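Local coordinates for protein YJHT (Escherichia coli, PDB 2UVK) that speeds the conversion of the alpha-anomer of N-acetylneuraminate (sialic acid) to the beta-anomer in the bacterial periplasm, at residues A195-N198 with T203-I206; V113-V116 with A121-T124. All coordinates share one frame; numbering follows the deposited sequence.

Contact 1: residues A195-N198 with T203-I206; sequences AVVN and TWLI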
ATOM      1  N   ALA B 195      -7.532  16.284 -10.271  1.00 12.43           N
ATOM      2  CA  ALA B 195      -8.381  17.296  -9.678  1.00 12.32           C
ATOM      3  C   ALA B 195      -9.690  16.618  -9.317  1.00 12.54           C
ATOM      4  O   ALA B 195     -10.201  15.813 -10.105  1.00 15.26           O
ATOM      5  CB  ALA B 195      -8.607  18.436 -10.637  1.00 13.23           C
ATOM      6  N   VAL B 196     -10.219  16.906  -8.142  1.00 13.40           N
ATOM      7  CA  VAL B 196     -11.512  16.331  -7.700  1.00 13.47           C
ATOM      8  C   VAL B 196     -12.602  17.390  -7.602  1.00 14.19           C
ATOM      9  O   VAL B 196     -12.348  18.520  -7.206  1.00 14.73           O
ATOM     10  CB  VAL B 196     -11.369  15.583  -6.358  1.00 13.50           C
ATOM     11  CG1 VAL B 196     -10.899  16.505  -5.248  1.00 15.80           C
ATOM     12  CG2 VAL B 196     -12.681  14.878  -5.938  1.00 14.58           C
ATOM     13  N   VAL B 197     -13.824  17.007  -7.999  1.00 14.43           N
ATOM     14  CA  VAL B 197     -15.015  17.802  -7.715  1.00 15.15           C
ATOM     15  C   VAL B 197     -16.100  16.865  -7.189  1.00 15.77           C
ATOM     16  O   VAL B 197     -16.252  15.770  -7.708  1.00 16.23           O
ATOM     17  CB  VAL B 197     -15.552  18.569  -8.956  1.00 16.03           C
ATOM     18  CG1 VAL B 197     -16.829  19.365  -8.584  1.00 16.41           C
ATOM     19  CG2 VAL B 197     -14.525  19.505  -9.519  1.00 18.02           C
ATOM     20  N   ASN B 198     -16.823  17.306  -6.158  1.00 16.82           N
ATOM     21  CA  ASN B 198     -17.921  16.540  -5.565  1.00 17.54           C
ATOM     22  C   ASN B 198     -19.193  17.393  -5.561  1.00 18.74           C
ATOM     23  O   ASN B 198     -19.152  18.562  -5.226  1.00 18.92           O
ATOM     24  CB  ASN B 198     -17.607  16.155  -4.106  1.00 17.89           C
ATOM     25  CG  ASN B 198     -18.834  15.650  -3.362  1.00 20.35           C
ATOM     26  OD1 ASN B 198     -19.510  16.419  -2.636  1.00 24.07           O
ATOM     27  ND2 ASN B 198     -19.161  14.375  -3.564  1.00 22.83           N
ATOM     28  N   THR B 203     -19.002  12.282  -7.684  1.00 15.88           N
ATOM     29  CA  THR B 203     -17.652  12.856  -7.601  1.00 15.36           C
ATOM     30  C   THR B 203     -16.919  12.558  -8.910  1.00 14.94           C
ATOM     31  O   THR B 203     -17.055  11.479  -9.482  1.00 15.59           O
ATOM     32  CB  THR B 203     -16.915  12.236  -6.443  1.00 14.37           C
ATOM     33  OG1 THR B 203     -17.587  12.594  -5.228  1.00 17.67           O
ATOM     34  CG2 THR B 203     -15.421  12.698  -6.421  1.00 15.13           C
ATOM     35  N   TRP B 204     -16.129  13.530  -9.359  1.00 15.02           N
ATOM     36  CA  TRP B 204     -15.351  13.437 -10.579  1.00 14.31           C
ATOM     37  C   TRP B 204     -13.857  13.560 -10.266  1.00 14.53           C
ATOM     38  O   TRP B 204     -13.489  14.382  -9.441  1.00 14.18           O
ATOM     39  CB  TRP B 204     -15.773  14.545 -11.539  1.00 16.33           C
ATOM     40  CG  TRP B 204     -17.219  14.459 -11.931  1.00 17.60           C
ATOM     41  CD1 TRP B 204     -17.717  13.745 -12.967  1.00 19.97           C
ATOM     42  CD2 TRP B 204     -18.340  15.119 -11.306  1.00 17.24           C
ATOM     43  NE1 TRP B 204     -19.078  13.898 -13.024  1.00 19.08           N
ATOM     44  CE2 TRP B 204     -19.493  14.724 -12.017  1.00 19.98           C
ATOM     45  CE3 TRP B 204     -18.491  15.971 -10.212  1.00 18.71           C
ATOM     46  CZ2 TRP B 204     -20.774  15.180 -11.680  1.00 18.52           C
ATOM     47  CZ3 TRP B 204     -19.767  16.425  -9.881  1.00 19.16           C
ATOM     48  CH2 TRP B 204     -20.891  16.017 -10.615  1.00 18.82           C
ATOM     49  N   LEU B 205     -13.045  12.720 -10.919  1.00 13.23           N
ATOM     50  CA  LEU B 205     -11.565  12.675 -10.797  1.00 13.32           C
ATOM     51  C   LEU B 205     -11.004  12.978 -12.169  1.00 13.21           C
ATOM     52  O   LEU B 205     -11.176  12.190 -13.100  1.00 13.18           O
ATOM     53  CB  LEU B 205     -11.099  11.297 -10.335  1.00 12.85           C
ATOM     54  CG  LEU B 205     -11.726  10.723  -9.064  1.00 13.35           C
ATOM     55  CD1 LEU B 205     -11.205   9.295  -8.813  1.00 13.62           C
ATOM     56  CD2 LEU B 205     -11.438  11.609  -7.873  1.00 13.67           C
ATOM     57  N   ILE B 206     -10.353  14.134 -12.325  1.00 13.91           N
ATOM     58  CA  ILE B 206      -9.966  14.646 -13.623  1.00 14.34           C
ATOM     59  C   ILE B 206      -8.451  14.628 -13.825  1.00 14.21           C
ATOM     60  O   ILE B 206      -7.704  15.293 -13.093  1.00 13.79           O
ATOM     61  CB  ILE B 206     -10.512  16.076 -13.886  1.00 14.24           C
ATOM     62  CG1 ILE B 206     -12.036  16.156 -13.607  1.00 15.02           C
ATOM     63  CG2 ILE B 206     -10.179  16.508 -15.287  1.00 16.00           C
ATOM     64  CD1 ILE B 206     -12.597  17.550 -13.549  1.00 16.43           C
TER

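Contact 2: residues V113-V116 with A121-T124; sequences VTFV and AYVT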
ATOM      1  N   VAL B 113      -6.383  12.750  -3.766  1.00  9.20           N
ATOM      2  CA  VAL B 113      -7.453  13.728  -3.645  1.00  9.96           C
ATOM      3  C   VAL B 113      -8.231  13.435  -2.364  1.00  9.84           C
ATOM      4  O   VAL B 113      -8.113  12.357  -1.781  1.00 10.55           O
ATOM      5  CB  VAL B 113      -8.407  13.699  -4.865  1.00 10.22           C
ATOM      6  CG1 VAL B 113      -7.664  14.129  -6.132  1.00 10.73           C
ATOM      7  CG2 VAL B 113      -9.099  12.351  -4.985  1.00 12.19           C
ATOM      8  N   THR B 114      -9.029  14.403  -1.928  1.00  9.76           N
ATOM      9  CA  THR B 114      -9.961  14.168  -0.826  1.00 10.51           C
ATOM     10  C   THR B 114     -11.242  14.944  -1.068  1.00 11.35           C
ATOM     11  O   THR B 114     -11.221  16.092  -1.532  1.00 11.81           O
ATOM     12  CB  THR B 114      -9.305  14.569   0.520  1.00  9.91           C
ATOM     13  OG1 THR B 114      -8.125  13.787   0.701  1.00 10.43           O
ATOM     14  CG2 THR B 114     -10.218  14.333   1.705  1.00 12.04           C
ATOM     15  N   PHE B 115     -12.363  14.262  -0.820  1.00 11.77           N
ATOM     16  CA  PHE B 115     -13.683  14.896  -0.873  1.00 13.22           C
ATOM     17  C   PHE B 115     -14.535  14.438   0.300  1.00 13.92           C
ATOM     18  O   PHE B 115     -14.272  13.410   0.915  1.00 13.61           O
ATOM     19  CB  PHE B 115     -14.387  14.617  -2.215  1.00 13.83           C
ATOM     20  CG  PHE B 115     -14.657  13.157  -2.501  1.00 14.72           C
ATOM     21  CD1 PHE B 115     -15.912  12.618  -2.293  1.00 14.41           C
ATOM     22  CD2 PHE B 115     -13.674  12.330  -3.034  1.00 14.74           C
ATOM     23  CE1 PHE B 115     -16.179  11.281  -2.593  1.00 15.77           C
ATOM     24  CE2 PHE B 115     -13.943  10.999  -3.322  1.00 14.70           C
ATOM     25  CZ  PHE B 115     -15.201  10.477  -3.088  1.00 15.02           C
ATOM     26  N   VAL B 116     -15.572  15.226   0.602  1.00 15.25           N
ATOM     27  CA  VAL B 116     -16.464  14.916   1.725  1.00 16.34           C
ATOM     28  C   VAL B 116     -17.775  14.358   1.150  1.00 16.95           C
ATOM     29  O   VAL B 116     -18.377  14.960   0.250  1.00 18.24           O
ATOM     30  CB  VAL B 116     -16.735  16.175   2.610  1.00 16.38           C
ATOM     31  CG1 VAL B 116     -17.706  15.854   3.765  1.00 17.26           C
ATOM     32  CG2 VAL B 116     -15.413  16.735   3.189  1.00 16.65           C
ATOM     33  N   ALA B 121     -14.541  11.755   5.130  1.00 15.51           N
ATOM     34  CA  ALA B 121     -13.546  12.175   4.150  1.00 14.59           C
ATOM     35  C   ALA B 121     -13.126  10.975   3.334  1.00 13.77           C
ATOM     36  O   ALA B 121     -12.689   9.974   3.874  1.00 15.80           O
ATOM     37  CB  ALA B 121     -12.347  12.780   4.847  1.00 13.71           C
ATOM     38  N   TYR B 122     -13.275  11.089   2.024  1.00 12.17           N
ATOM     39  CA  TYR B 122     -12.938  10.027   1.095  1.00 12.40           C
ATOM     40  C   TYR B 122     -11.650  10.414   0.383  1.00 11.40           C
ATOM     41  O   TYR B 122     -11.491  11.554  -0.057  1.00 10.93           O
ATOM     42  CB  TYR B 122     -14.047   9.870   0.061  1.00 13.52           C
ATOM     43  CG  TYR B 122     -15.253   9.111   0.565  1.00 14.26           C
ATOM     44  CD1 TYR B 122     -15.470   7.791   0.208  1.00 14.36           C
ATOM     45  CD2 TYR B 122     -16.167   9.716   1.397  1.00 15.70           C
ATOM     46  CE1 TYR B 122     -16.597   7.084   0.660  1.00 16.61           C
ATOM     47  CE2 TYR B 122     -17.257   9.024   1.871  1.00 16.67           C
ATOM     48  CZ  TYR B 122     -17.455   7.702   1.514  1.00 15.72           C
ATOM     49  OH  TYR B 122     -18.602   7.032   1.968  1.00 18.34           O
ATOM     50  N   VAL B 123     -10.764   9.423   0.258  1.00 10.69           N
ATOM     51  CA  VAL B 123      -9.400   9.610  -0.289  1.00 10.50           C
ATOM     52  C   VAL B 123      -9.134   8.563  -1.366  1.00  9.96           C
ATOM     53  O   VAL B 123      -9.438   7.387  -1.187  1.00 11.05           O
ATOM     54  CB  VAL B 123      -8.346   9.453   0.828  1.00 10.76           C
ATOM     55  CG1 VAL B 123      -6.932   9.507   0.245  1.00 11.18           C
ATOM     56  CG2 VAL B 123      -8.542  10.525   1.917  1.00 12.13           C
ATOM     57  N   THR B 124      -8.595   8.999  -2.494  1.00  9.60           N
ATOM     58  CA  THR B 124      -8.072   8.051  -3.488  1.00 10.20           C
ATOM     59  C   THR B 124      -6.901   8.700  -4.189  1.00  9.46           C
ATOM     60  O   THR B 124      -6.677   9.906  -4.046  1.00  9.28           O
ATOM     61  CB  THR B 124      -9.156   7.571  -4.482  1.00 11.26           C
ATOM     62  OG1 THR B 124      -8.645   6.469  -5.235  1.00 13.26           O
ATOM     63  CG2 THR B 124      -9.649   8.679  -5.363  1.00 12.00           C
TER

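Contact 1: residues A195-N198 with T203-I206
The indole of W204 lies obliquely against V197 on the antiparallel neighbour strand, its CE3 atom 4.1 Å from V197 CG1. With CG anti to its own carbonyl carbon (chi1 -61°), the six-membered ring is also brought beside the V197 carbonyl, so that W204 CE3 is 3.4 Å from V197 O. The same oxygen accepts the W204 backbone N-H at 2.8 Å. A broad aromatic suits this place: it probably helps screen that backbone bond, while its NE1 hydrogen-bonds to the carboxylate of E221 (OE2). The branched V197 and the small A195, which lies opposite I206 in the other hydrogen-bonded pair, complete an apolar face. These four side chains pack on L255 and F257 of strand 254-262, that is, on the next blade of the Kelch beta-propeller, in which 195-199 and 202-206 form a hairpin beginning one four-stranded blade. The alternate residues V196, N198, T203 and L205 form the other face. V196 has CG1 between its backbone N and carbonyl carbon (chi1 61°), which leaves CG2 anti to the N, 3.5 Å from T203 CG2 and 4.0 Å from L205 CD2, so the threonine methyl continues the greasy surface. Its hydroxyl does the opposite work: N198 ND2 donates to T203 OG1 across 2.9 Å in an almost straight bond, the oxygen lying 1° out of the amide plane. Asparagine suits this end of the hairpin because that bond, with a weaker one from the same nitrogen to the G200 carbonyl in the turn, probably holds the amide's rotation.

Contact 2: residues V113-V116 with A121-T124
F115 and Y122 form an antiparallel hydrogen-bonded pair, Y122 N giving a 2.8 Å bond to F115 O, whereas at the next such pair V113 N bonds T124 O at 2.9 Å but the return bond from T124 N to V113 O is weak. The F115 side chain leans across to the partner strand: with CG between its backbone N and carbonyl carbon (chi1 61°), Y122 CB lies over one face of the F115 ring, 3.6 Å from its centroid, in a CH-pi contact. The tyrosine ring runs on outward, nearly parallel to the phenyl but slid so far that the two barely overlap. A leucine in place of F115 would take the flat face away from Y122 CB and would probably open a gap against T203 and N198 of the next blade. On the same face the methyls V113 CG2 and T124 CG2 meet side by side at 3.7 Å, while T124 OG1 turns to the F169 carbonyl. Threonine suits the reverse face at T114: CG2 lies 4.1 Å from A121 CB, and OG1 is hydrogen-bonded to T60 OG1 of the preceding blade. Strands 112-117 and 120-125 form the inner hairpin that begins a four-stranded blade of the Kelch beta-propeller.

Overall arrangement
Contacts 1 and 2 are equivalent hairpins of consecutive blades, their centres 10 Å apart. They meet face to face: V113 and F115 of contact 2 pack on V196, N198, T203 and L205 of contact 1. V196 CG1 comes 3.8 Å from V113 CB, and the T203 hydroxyl oxygen OG1 lies 3.3 Å from F115 CE1, placing a polar group at the ring of the neighbouring blade. The centre of each contact is about 10 Å from the centre of the chain. The side chain of E209, the predicted proton acceptor, is about 12 Å from that of A195 and about 11 Å from that of V113; E209 closely follows strand 202-206 of contact 1 in the sequence, on strand 209-211.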